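Local coordinates for single-stranded DNA-binding protein 1 (PDB 4DAM) that probably binds single-stranded DNA as a homotetramer, this piece being its OB-fold domain without the C-terminal part of the full-length protein, at residues Arg71-Asn76 with Val113-Asp118; Cys19-Val24 with Leu119-Ala124; Pro28-Leu33 with Asn76-Leu81. The protein carries 1 engineered substitution. All blocks are in the same frame, centred on the assembly; numbering follows the deposited sequence.

Contact 1 of 3, residues Arg71-Asn76 with Val113-Asp118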
ATOM      1  N   ARG A  71      -7.132  11.039 -19.481  1.00 21.33           N
ATOM      2  CA  ARG A  71      -8.584  11.072 -19.571  1.00 23.70           C
ATOM      3  C   ARG A  71      -9.197  12.127 -18.638  1.00 21.41           C
ATOM      4  O   ARG A  71      -8.653  13.251 -18.535  1.00 19.03           O
ATOM      5  CB  ARG A  71      -9.145   9.668 -19.365  1.00 29.57           C
ATOM      6  CG  ARG A  71      -8.613   8.696 -20.426  1.00 39.14           C
ATOM      7  CD  ARG A  71      -9.702   7.750 -20.875  1.00 48.74           C
ATOM      8  NE  ARG A  71      -9.218   6.681 -21.762  1.00 62.61           N
ATOM      9  CZ  ARG A  71      -8.728   6.875 -22.995  1.00 61.96           C
ATOM     10  NH1 ARG A  71      -8.610   8.102 -23.516  1.00 60.01           N
ATOM     11  NH2 ARG A  71      -8.330   5.831 -23.710  1.00 68.95           N
ATOM     12  N   GLN A  72     -10.313  11.818 -17.977  1.00 22.93           N
ATOM     13  CA  GLN A  72     -11.014  12.839 -17.198  1.00 23.31           C
ATOM     14  C   GLN A  72     -10.175  13.353 -16.033  1.00 19.70           C
ATOM     15  O   GLN A  72     -10.230  14.538 -15.697  1.00 19.81           O
ATOM     16  CB  GLN A  72     -12.381  12.355 -16.703  1.00 26.56           C
ATOM     17  CG  GLN A  72     -13.277  13.485 -16.226  1.00 33.07           C
ATOM     18  CD  GLN A  72     -13.647  14.456 -17.341  1.00 37.91           C
ATOM     19  OE1 GLN A  72     -14.029  14.040 -18.446  1.00 45.70           O
ATOM     20  NE2 GLN A  72     -13.513  15.758 -17.068  1.00 37.42           N
ATOM     21  N   LEU A  73      -9.366  12.481 -15.433  1.00 18.65           N
ATOM     22  CA  LEU A  73      -8.479  12.914 -14.358  1.00 16.22           C
ATOM     23  C   LEU A  73      -7.503  13.989 -14.850  1.00 16.59           C
ATOM     24  O   LEU A  73      -7.243  14.973 -14.172  1.00 15.51           O
ATOM     25  CB  LEU A  73      -7.693  11.741 -13.781  1.00 17.37           C
ATOM     26  CG  LEU A  73      -6.727  12.018 -12.628  1.00 15.97           C
ATOM     27  CD1 LEU A  73      -7.409  12.754 -11.491  1.00 17.94           C
ATOM     28  CD2 LEU A  73      -6.132  10.694 -12.145  1.00 17.88           C
ATOM     29  N   ALA A  74      -6.944  13.800 -16.040  1.00 16.24           N
ATOM     30  CA  ALA A  74      -6.080  14.836 -16.616  1.00 15.55           C
ATOM     31  C   ALA A  74      -6.818  16.161 -16.844  1.00 16.34           C
ATOM     32  O   ALA A  74      -6.298  17.222 -16.523  1.00 16.86           O
ATOM     33  CB  ALA A  74      -5.480  14.346 -17.915  1.00 15.37           C
ATOM     34  N   THR A  75      -8.002  16.092 -17.439  1.00 16.74           N
ATOM     35  CA  THR A  75      -8.800  17.293 -17.711  1.00 18.71           C
ATOM     36  C   THR A  75      -9.104  18.042 -16.407  1.00 17.90           C
ATOM     37  O   THR A  75      -8.833  19.258 -16.275  1.00 20.32           O
ATOM     38  CB  THR A  75     -10.077  16.897 -18.457  1.00 22.04           C
ATOM     39  OG1 THR A  75      -9.689  16.327 -19.722  1.00 22.87           O
ATOM     40  CG2 THR A  75     -10.991  18.076 -18.686  1.00 27.39           C
ATOM     41  N   ASN A  76      -9.555  17.309 -15.410  1.00 17.61           N
ATOM     42  CA  ASN A  76      -9.865  17.926 -14.115  1.00 17.33           C
ATOM     43  C   ASN A  76      -8.631  18.449 -13.372  1.00 16.81           C
ATOM     44  O   ASN A  76      -8.636  19.560 -12.800  1.00 20.66           O
ATOM     45  CB  ASN A  76     -10.685  16.972 -13.256  1.00 19.20           C
ATOM     46  CG  ASN A  76     -12.061  16.708 -13.829  1.00 23.95           C
ATOM     47  OD1 ASN A  76     -12.506  17.404 -14.765  1.00 28.67           O
ATOM     48  ND2 ASN A  76     -12.729  15.682 -13.314  1.00 23.72           N
ATOM     49  N   VAL A 113      -4.339   6.966 -10.627  1.00 14.79           N
ATOM     50  CA  VAL A 113      -5.715   6.533 -10.711  1.00 16.90           C
ATOM     51  C   VAL A 113      -6.665   7.525 -10.013  1.00 16.02           C
ATOM     52  O   VAL A 113      -7.805   7.721 -10.439  1.00 19.32           O
ATOM     53  CB  VAL A 113      -5.842   5.123 -10.061  1.00 19.46           C
ATOM     54  CG1 VAL A 113      -7.283   4.709  -9.975  1.00 29.07           C
ATOM     55  CG2 VAL A 113      -5.023   4.113 -10.861  1.00 23.79           C
ATOM     56  N   ALA A 114      -6.173   8.131  -8.934  1.00 15.60           N
ATOM     57  CA  ALA A 114      -6.948   9.065  -8.118  1.00 15.69           C
ATOM     58  C   ALA A 114      -6.021  10.144  -7.632  1.00 15.11           C
ATOM     59  O   ALA A 114      -4.864   9.873  -7.286  1.00 15.63           O
ATOM     60  CB  ALA A 114      -7.581   8.322  -6.941  1.00 17.73           C
ATOM     61  N   ILE A 115      -6.504  11.383  -7.649  1.00 15.62           N
ATOM     62  CA  ILE A 115      -5.766  12.510  -7.096  1.00 14.10           C
ATOM     63  C   ILE A 115      -6.791  13.392  -6.395  1.00 14.21           C
ATOM     64  O   ILE A 115      -7.887  13.616  -6.922  1.00 15.11           O
ATOM     65  CB  ILE A 115      -5.074  13.394  -8.168  1.00 16.17           C
ATOM     66  CG1 ILE A 115      -4.096  12.578  -9.035  1.00 15.24           C
ATOM     67  CG2 ILE A 115      -4.294  14.530  -7.505  1.00 17.20           C
ATOM     68  CD1 ILE A 115      -3.547  13.319 -10.248  1.00 19.36           C
ATOM     69  N   GLY A 116      -6.440  13.887  -5.230  1.00 15.73           N
ATOM     70  CA  GLY A 116      -7.318  14.850  -4.542  1.00 15.83           C
ATOM     71  C   GLY A 116      -6.521  15.860  -3.769  1.00 15.78           C
ATOM     72  O   GLY A 116      -5.418  15.574  -3.314  1.00 14.53           O
ATOM     73  N   HIS A 117      -7.067  17.075  -3.641  1.00 15.00           N
ATOM     74  CA  HIS A 117      -6.514  18.036  -2.712  1.00 16.08           C
ATOM     75  C   HIS A 117      -6.655  17.488  -1.312  1.00 15.76           C
ATOM     76  O   HIS A 117      -7.734  17.030  -0.939  1.00 17.89           O
ATOM     77  CB  HIS A 117      -7.266  19.362  -2.820  1.00 15.73           C
ATOM     78  CG  HIS A 117      -6.982  20.113  -4.085  1.00 16.49           C
ATOM     79  ND1 HIS A 117      -5.877  20.885  -4.247  1.00 19.31           N
ATOM     80  CD2 HIS A 117      -7.664  20.154  -5.282  1.00 21.35           C
ATOM     81  CE1 HIS A 117      -5.897  21.407  -5.499  1.00 18.51           C
ATOM     82  NE2 HIS A 117      -6.970  20.966  -6.116  1.00 21.63           N
ATOM     83  N   ASP A 118      -5.582  17.522  -0.530  1.00 15.69           N
ATOM     84  CA  ASP A 118      -5.577  16.905   0.802  1.00 15.80           C
ATOM     85  C   ASP A 118      -6.216  17.831   1.825  1.00 18.80           C
ATOM     86  O   ASP A 118      -5.684  18.901   2.138  1.00 21.22           O
ATOM     87  CB  ASP A 118      -4.159  16.568   1.219  1.00 17.64           C
ATOM     88  CG  ASP A 118      -4.080  15.765   2.541  1.00 20.18           C
ATOM     89  OD1 ASP A 118      -5.136  15.391   3.122  1.00 20.03           O
ATOM     90  OD2 ASP A 118      -2.921  15.504   2.967  1.00 22.59           O
TER
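The single helix of the OB fold meets the last strand of the domain where Leu73 packs on Ile115 and on the backbone at Val113. Leu73 is buried and reaches from the helix toward strand 114-117. Its CG stands anti to the backbone N (chi1 -179°), which carries both methyls out to the strand. The two branches divide the work. CD1 lies 4.1 Å from Ile115 CD1 and also touches Ile115 CB and CG1. CD2 settles over the peptide link before Ala114, 3.8 Å from Val113 O and 4.1 Å from Ala114 N. The side chains of Leu73 and Ile115 cross at about a right angle. Their contact is apolar, and no hydrogen bond joins the two segments.

In the OB fold the helix sits between the third and fourth barrel strands and closes one end of the barrel. Here it follows strand 56-70, and residues 114-117 pair antiparallel with strand 86-100. The pairing includes a classic beta bulge, where Val113 and Ala114 both face Gln90. In the core, Ile115 also touches Phe41 of strand 36-51, and Ala74, on another side of the helix, packs on Val39 of that strand.

Away from strand 114-117, Gln72 and Asn76 are linked within the helix. Gln72 NE2 gives a hydrogen bond to Asn76 OD1 at 3.0 Å, with an N-H...O angle of 155°. The donor sits above the carbonyl plane of Asn76, 46° out of it, while OD1 lies in the amide plane of Gln72. The other end of the Asn76 amide, ND2, bonds to the carbonyl of Leu119 of a second subunit. The side chain of that same Leu119 packs on Leu73.

Contact 2 of 3, residues Cys19-Val24 with Leu119-Ala124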
ATOM      1  N   CYS A  19       0.281   4.849  -2.616  1.00 16.19           N
ATOM      2  CA  CYS A  19      -0.467   6.042  -2.242  1.00 19.78           C
ATOM      3  C   CYS A  19       0.551   7.002  -1.647  1.00 21.99           C
ATOM      4  O   CYS A  19       1.309   6.635  -0.732  1.00 26.45           O
ATOM      5  CB  CYS A  19      -1.550   5.701  -1.242  0.33 21.88           C
ATOM      6  SG  CYS A  19      -2.327   7.234  -0.679  0.36 23.17           S
ATOM      7  N   ALA A  20       0.627   8.192  -2.230  1.00 20.39           N
ATOM      8  CA  ALA A  20       1.669   9.191  -1.915  1.00 19.08           C
ATOM      9  C   ALA A  20       0.949  10.477  -1.518  1.00 21.90           C
ATOM     10  O   ALA A  20       0.020  10.914  -2.197  1.00 20.61           O
ATOM     11  CB  ALA A  20       2.578   9.426  -3.127  1.00 22.19           C
ATOM     12  N   VAL A  21       1.329  11.019  -0.377  1.00 18.79           N
ATOM     13  CA  VAL A  21       0.748  12.253   0.140  1.00 17.80           C
ATOM     14  C   VAL A  21       1.855  13.279   0.153  1.00 17.63           C
ATOM     15  O   VAL A  21       2.853  13.126   0.862  1.00 18.70           O
ATOM     16  CB  VAL A  21       0.185  12.013   1.541  1.00 22.52           C
ATOM     17  CG1 VAL A  21      -0.470  13.291   2.080  1.00 26.44           C
ATOM     18  CG2 VAL A  21      -0.811  10.856   1.502  1.00 25.57           C
ATOM     19  N   GLY A  22       1.718  14.320  -0.663  1.00 15.64           N
ATOM     20  CA  GLY A  22       2.773  15.265  -0.793  1.00 16.58           C
ATOM     21  C   GLY A  22       2.299  16.580  -1.357  1.00 17.14           C
ATOM     22  O   GLY A  22       1.153  16.927  -1.242  1.00 19.70           O
ATOM     23  N   ASN A  23       3.228  17.307  -1.954  1.00 14.64           N
ATOM     24  CA  ASN A  23       2.934  18.592  -2.534  1.00 15.46           C
ATOM     25  C   ASN A  23       3.312  18.651  -3.998  1.00 15.33           C
ATOM     26  O   ASN A  23       4.331  18.107  -4.414  1.00 15.92           O
ATOM     27  CB  ASN A  23       3.627  19.698  -1.742  1.00 19.00           C
ATOM     28  CG  ASN A  23       3.050  19.817  -0.342  1.00 21.85           C
ATOM     29  OD1 ASN A  23       2.175  20.623  -0.084  1.00 30.96           O
ATOM     30  ND2 ASN A  23       3.499  18.978   0.539  1.00 27.82           N
ATOM     31  N   VAL A  24       2.464  19.323  -4.768  1.00 14.29           N
ATOM     32  CA  VAL A  24       2.763  19.626  -6.161  1.00 14.18           C
ATOM     33  C   VAL A  24       4.026  20.498  -6.207  1.00 16.00           C
ATOM     34  O   VAL A  24       4.077  21.579  -5.604  1.00 19.42           O
ATOM     35  CB  VAL A  24       1.583  20.293  -6.873  1.00 13.54           C
ATOM     36  CG1 VAL A  24       1.988  20.662  -8.321  1.00 15.76           C
ATOM     37  CG2 VAL A  24       0.319  19.410  -6.821  1.00 14.25           C
ATOM     38  N   LEU A 119      -7.349  17.401   2.341  1.00 16.06           N
ATOM     39  CA  LEU A 119      -8.083  18.161   3.365  1.00 17.40           C
ATOM     40  C   LEU A 119      -7.378  18.213   4.714  1.00 19.10           C
ATOM     41  O   LEU A 119      -7.783  18.989   5.586  1.00 22.66           O
ATOM     42  CB  LEU A 119      -9.487  17.583   3.527  1.00 17.41           C
ATOM     43  CG  LEU A 119     -10.430  17.683   2.316  1.00 19.77           C
ATOM     44  CD1 LEU A 119     -11.620  16.734   2.383  1.00 20.08           C
ATOM     45  CD2 LEU A 119     -10.845  19.139   2.077  1.00 23.08           C
ATOM     46  N   ALA A 120      -6.325  17.422   4.907  1.00 17.64           N
ATOM     47  CA  ALA A 120      -5.567  17.474   6.159  1.00 21.04           C
ATOM     48  C   ALA A 120      -4.722  18.738   6.295  1.00 26.16           C
ATOM     49  O   ALA A 120      -4.361  19.119   7.403  1.00 26.54           O
ATOM     50  CB  ALA A 120      -4.663  16.254   6.308  1.00 23.93           C
ATOM     51  N   ARG A 121      -4.384  19.354   5.157  1.00 25.88           N
ATOM     52  CA  ARG A 121      -3.369  20.403   5.099  1.00 30.50           C
ATOM     53  C   ARG A 121      -3.910  21.625   4.311  1.00 34.42           C
ATOM     54  O   ARG A 121      -3.192  22.592   4.027  1.00 50.62           O
ATOM     55  CB  ARG A 121      -2.087  19.823   4.461  1.00 31.13           C
ATOM     56  CG  ARG A 121      -1.366  18.773   5.317  1.00 35.92           C
ATOM     57  CD  ARG A 121      -0.184  18.114   4.591  1.00 35.02           C
ATOM     58  NE  ARG A 121      -0.649  17.312   3.452  1.00 35.49           N
ATOM     59  CZ  ARG A 121       0.001  17.144   2.300  0.80 30.46           C
ATOM     60  NH1 ARG A 121       1.187  17.725   2.078  1.00 29.66           N
ATOM     61  NH2 ARG A 121      -0.558  16.392   1.339  1.00 27.73           N
ATOM     62  N   GLY A 122      -5.186  21.555   3.943  1.00 33.81           N
ATOM     63  CA  GLY A 122      -5.913  22.685   3.375  1.00 43.39           C
ATOM     64  C   GLY A 122      -7.432  22.565   3.252  1.00 48.12           C
ATOM     65  O   GLY A 122      -7.972  21.463   3.217  1.00 42.42           O
ATOM     66  N   THR A 123      -8.128  23.700   3.156  1.00 57.50           N
ATOM     67  CA  THR A 123      -9.580  23.700   2.908  1.00 58.23           C
ATOM     68  C   THR A 123      -9.903  23.143   1.505  1.00 58.26           C
ATOM     69  O   THR A 123      -9.016  22.968   0.657  1.00 54.75           O
ATOM     70  CB  THR A 123     -10.227  25.118   3.072  1.00 67.18           C
ATOM     71  OG1 THR A 123      -9.217  26.122   3.276  1.00 72.11           O
ATOM     72  CG2 THR A 123     -11.177  25.129   4.272  1.00 65.97           C
ATOM     73  N   ALA A 124     -11.180  22.845   1.276  1.00 54.45           N
ATOM     74  CA  ALA A 124     -11.654  22.399  -0.034  1.00 58.39           C
ATOM     75  C   ALA A 124     -11.914  23.608  -0.942  1.00 65.99           C
ATOM     76  O   ALA A 124     -11.287  23.765  -1.992  1.00 76.73           O
ATOM     77  CB  ALA A 124     -12.916  21.569   0.122  1.00 41.58           C
TER
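Arg121 leaves its loop with CB directed at strand 17-33 and ends at the carbonyl of Gly22. The chain runs on extended through CG to CD. A bend at chi3 (-66°) then turns the guanidinium to Gly22 O. The side chain also packs on Pro86 of strand 86-100. NE forms a salt bridge with Asp118 OD2 of its own chain, and NH2 reaches that same oxygen. NH2 is thus shared between the carboxylate and the strand, for it also gives a hydrogen bond to Gly22 O at 3.1 Å, with an N-H...O angle of 154°. It comes in tilted from the carbonyl plane, while the oxygen lies close to the guanidinium plane. NH1 adds a weak bond to Gly22 O at 3.4 Å. NH2 is also pressed on Val21 CG1, 3.2 Å away, a tight fit. The side-chain amide of Asn23 meets the guanidinium edge by NH1, its plane 83° from that of the guanidinium.

The contact ties the loop 119-124, which follows the last strand, to the first long strand of the OB fold. A leucine in place of Arg121 would probably leave Asp118 without its charged mate and Gly22 O without the guanidinium donors, and loosen the hold of the loop on the strand. The positive group probably balances the Asp118 carboxylate while it donates to the carbonyl of buried Gly22.

Contact 3 of 3, residues Pro28-Leu33 with Asn76-Leu81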
ATOM      1  N   PRO A  28       1.875  21.888 -13.292  1.00 14.89           N
ATOM      2  CA  PRO A  28       1.471  20.818 -14.198  1.00 16.09           C
ATOM      3  C   PRO A  28       1.483  21.224 -15.658  1.00 16.24           C
ATOM      4  O   PRO A  28       1.216  22.383 -16.010  1.00 16.91           O
ATOM      5  CB  PRO A  28       0.048  20.462 -13.732  1.00 17.51           C
ATOM      6  CG  PRO A  28       0.034  20.855 -12.289  1.00 17.11           C
ATOM      7  CD  PRO A  28       0.874  22.097 -12.231  1.00 16.80           C
ATOM      8  N   VAL A  29       1.789  20.249 -16.494  1.00 15.64           N
ATOM      9  CA  VAL A  29       1.840  20.420 -17.940  1.00 16.45           C
ATOM     10  C   VAL A  29       0.771  19.568 -18.579  1.00 15.30           C
ATOM     11  O   VAL A  29       0.736  18.353 -18.369  1.00 18.37           O
ATOM     12  CB  VAL A  29       3.201  20.006 -18.479  1.00 18.50           C
ATOM     13  CG1 VAL A  29       3.186  20.043 -20.002  1.00 23.23           C
ATOM     14  CG2 VAL A  29       4.248  20.928 -17.877  1.00 21.27           C
ATOM     15  N   PHE A  30      -0.094  20.208 -19.356  1.00 15.78           N
ATOM     16  CA  PHE A  30      -1.184  19.540 -20.058  1.00 17.50           C
ATOM     17  C   PHE A  30      -0.854  19.411 -21.540  1.00 17.95           C
ATOM     18  O   PHE A  30      -0.425  20.374 -22.166  1.00 18.00           O
ATOM     19  CB  PHE A  30      -2.487  20.345 -19.913  1.00 19.51           C
ATOM     20  CG  PHE A  30      -3.638  19.746 -20.664  1.00 20.74           C
ATOM     21  CD1 PHE A  30      -3.918  20.150 -21.970  1.00 26.09           C
ATOM     22  CD2 PHE A  30      -4.430  18.758 -20.083  1.00 24.54           C
ATOM     23  CE1 PHE A  30      -4.967  19.575 -22.678  1.00 25.83           C
ATOM     24  CE2 PHE A  30      -5.486  18.189 -20.783  1.00 29.44           C
ATOM     25  CZ  PHE A  30      -5.745  18.608 -22.088  1.00 27.57           C
ATOM     26  N   ARG A  31      -1.075  18.215 -22.072  1.00 15.75           N
ATOM     27  CA  ARG A  31      -0.865  17.941 -23.508  1.00 17.42           C
ATOM     28  C   ARG A  31      -2.041  17.147 -24.060  1.00 19.23           C
ATOM     29  O   ARG A  31      -2.476  16.171 -23.470  1.00 20.32           O
ATOM     30  CB  ARG A  31       0.416  17.151 -23.688  1.00 18.04           C
ATOM     31  CG  ARG A  31       1.646  17.978 -23.415  1.00 20.98           C
ATOM     32  CD  ARG A  31       2.891  17.160 -23.209  1.00 22.08           C
ATOM     33  NE  ARG A  31       3.289  16.342 -24.343  1.00 22.27           N
ATOM     34  CZ  ARG A  31       3.912  16.803 -25.428  1.00 22.37           C
ATOM     35  NH1 ARG A  31       4.159  18.098 -25.580  1.00 21.24           N
ATOM     36  NH2 ARG A  31       4.265  15.951 -26.374  1.00 21.45           N
ATOM     37  N   ASP A  32      -2.554  17.579 -25.203  1.00 18.71           N
ATOM     38  CA  ASP A  32      -3.569  16.833 -25.920  1.00 22.46           C
ATOM     39  C   ASP A  32      -2.858  15.885 -26.896  1.00 20.43           C
ATOM     40  O   ASP A  32      -2.242  16.318 -27.847  1.00 21.04           O
ATOM     41  CB  ASP A  32      -4.520  17.771 -26.662  1.00 25.84           C
ATOM     42  CG  ASP A  32      -5.853  17.951 -25.964  1.00 39.02           C
ATOM     43  OD1 ASP A  32      -6.428  16.956 -25.458  1.00 46.57           O
ATOM     44  OD2 ASP A  32      -6.331  19.106 -25.942  1.00 49.42           O
ATOM     45  N   LEU A  33      -2.915  14.602 -26.620  1.00 18.20           N
ATOM     46  CA  LEU A  33      -2.278  13.582 -27.441  1.00 17.88           C
ATOM     47  C   LEU A  33      -3.334  12.903 -28.308  1.00 18.25           C
ATOM     48  O   LEU A  33      -4.516  13.053 -28.035  1.00 18.36           O
ATOM     49  CB  LEU A  33      -1.584  12.558 -26.537  1.00 19.33           C
ATOM     50  CG  LEU A  33      -0.557  13.137 -25.545  1.00 20.14           C
ATOM     51  CD1 LEU A  33      -0.080  12.020 -24.629  1.00 23.53           C
ATOM     52  CD2 LEU A  33       0.610  13.796 -26.272  1.00 21.17           C
ATOM     53  N   ASN A  76      -9.555  17.309 -15.410  1.00 17.61           N
ATOM     54  CA  ASN A  76      -9.865  17.926 -14.115  1.00 17.33           C
ATOM     55  C   ASN A  76      -8.631  18.449 -13.372  1.00 16.81           C
ATOM     56  O   ASN A  76      -8.636  19.560 -12.800  1.00 20.66           O
ATOM     57  CB  ASN A  76     -10.685  16.972 -13.256  1.00 19.20           C
ATOM     58  CG  ASN A  76     -12.061  16.708 -13.829  1.00 23.95           C
ATOM     59  OD1 ASN A  76     -12.506  17.404 -14.765  1.00 28.67           O
ATOM     60  ND2 ASN A  76     -12.729  15.682 -13.314  1.00 23.72           N
ATOM     61  N   ALA A  77      -7.558  17.687 -13.369  1.00 17.08           N
ATOM     62  CA  ALA A  77      -6.318  18.130 -12.743  1.00 17.65           C
ATOM     63  C   ALA A  77      -5.750  19.387 -13.380  1.00 19.25           C
ATOM     64  O   ALA A  77      -5.130  20.201 -12.693  1.00 19.71           O
ATOM     65  CB  ALA A  77      -5.281  17.022 -12.759  1.00 19.77           C
ATOM     66  N   SER A  78      -5.881  19.501 -14.702  1.00 19.38           N
ATOM     67  CA  SER A  78      -5.308  20.629 -15.425  1.00 21.73           C
ATOM     68  C   SER A  78      -5.907  21.957 -14.979  1.00 22.20           C
ATOM     69  O   SER A  78      -5.237  22.960 -15.036  1.00 22.33           O
ATOM     70  CB  SER A  78      -5.443  20.458 -16.931  1.00 26.14           C
ATOM     71  OG  SER A  78      -6.789  20.612 -17.332  1.00 27.80           O
ATOM     72  N   GLY A  79      -7.139  21.930 -14.496  1.00 20.26           N
ATOM     73  CA  GLY A  79      -7.798  23.133 -13.984  1.00 23.20           C
ATOM     74  C   GLY A  79      -7.725  23.364 -12.486  1.00 21.55           C
ATOM     75  O   GLY A  79      -8.174  24.387 -11.995  1.00 24.57           O
ATOM     76  N   SER A  80      -7.165  22.401 -11.767  0.64 17.31           N
ATOM     77  CA  SER A  80      -7.253  22.353 -10.306  0.64 16.14           C
ATOM     78  C   SER A  80      -5.929  22.387  -9.540  0.64 17.38           C
ATOM     79  O   SER A  80      -5.894  22.877  -8.418  0.64 19.37           O
ATOM     80  CB  SER A  80      -8.032  21.092  -9.922  0.64 18.08           C
ATOM     81  OG  SER A  80      -8.309  21.045  -8.530  0.64 21.11           O
ATOM     82  N   LEU A  81      -4.846  21.891 -10.128  1.00 14.86           N
ATOM     83  CA  LEU A  81      -3.581  21.767  -9.408  1.00 14.12           C
ATOM     84  C   LEU A  81      -2.566  22.862  -9.732  1.00 15.53           C
ATOM     85  O   LEU A  81      -2.340  23.198 -10.887  1.00 16.83           O
ATOM     86  CB  LEU A  81      -2.935  20.395  -9.683  1.00 15.10           C
ATOM     87  CG  LEU A  81      -3.763  19.154  -9.366  1.00 17.16           C
ATOM     88  CD1 LEU A  81      -2.958  17.900  -9.638  1.00 20.30           C
ATOM     89  CD2 LEU A  81      -4.202  19.172  -7.908  1.00 20.07           C
TER
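Ala77 O takes two backbone N-H groups, from Ser80 and from Leu81, just before Leu81 meets Pro28. Ser80 N and Leu81 N each lie 3.1 Å from Ala77 O and reach it from the same face of the carbonyl plane. This double grip fixes the backbone turn that sets Leu81 beside the proline.

Pro28 meets Leu81 through the CG-CD side of its ring. Its CG lies 3.6 Å from Leu81 O and 4.0 Å from Leu81 CB. Its CD is 3.7 Å from Leu81 O. The proline rests on the base of the leucine and its carbonyl, away from the methyls. The two side chains cross at about a right angle. Leu81 and Pro28 both touch Phe41 of strand 36-51.

The contact joins the end of the first long strand of the OB fold, 17-33, to the helix that lies between strands 56-70 and 86-100. Residues 29-33 pair antiparallel with strand 36-51. The leucine also packs on Leu119 of a second subunit, which brings this edge of the barrel to a subunit interface.

Phe30 makes the second touch. Its ring carbon CD2 lies 3.7 Å from Ser78 CB and comes to it obliquely. CG of Phe30 is anti to the backbone N (chi1 177°), which swings the ring to the helix. There it also meets Pro37 of strand 36-51. Asp32 OD2 stands in the plane of the ring, at its edge. Ser78 presents CB to the ring, while its OG lies between its own backbone N and carbonyl carbon (chi1 71°). From there OG bonds back to the carbonyl of Thr75, one turn earlier in the helix.

In the fold
Contacts 1 and 3 lie about 9 Å apart between centres and use the same helix, 71-80, with Asn76 in both. They meet directly: His117 NE2 is 2.8 Å from Ser80 OG, a probable hydrogen bond, and Ile115 CG2 packs 4.2 Å from Leu81 CD1. Contact 2 is about 13 Å from contact 1 and about 18 Å from contact 3, again between centres. It touches contact 1 where Asp118 OD2 lies 3.4 Å from Val21 CG1. Contacts 2 and 3 both use strand 17-33, and their segments adjoin in sequence with no other touch. All three reach a second subunit, and the loop of contact 2 in one subunit meets helix 71-80 of another.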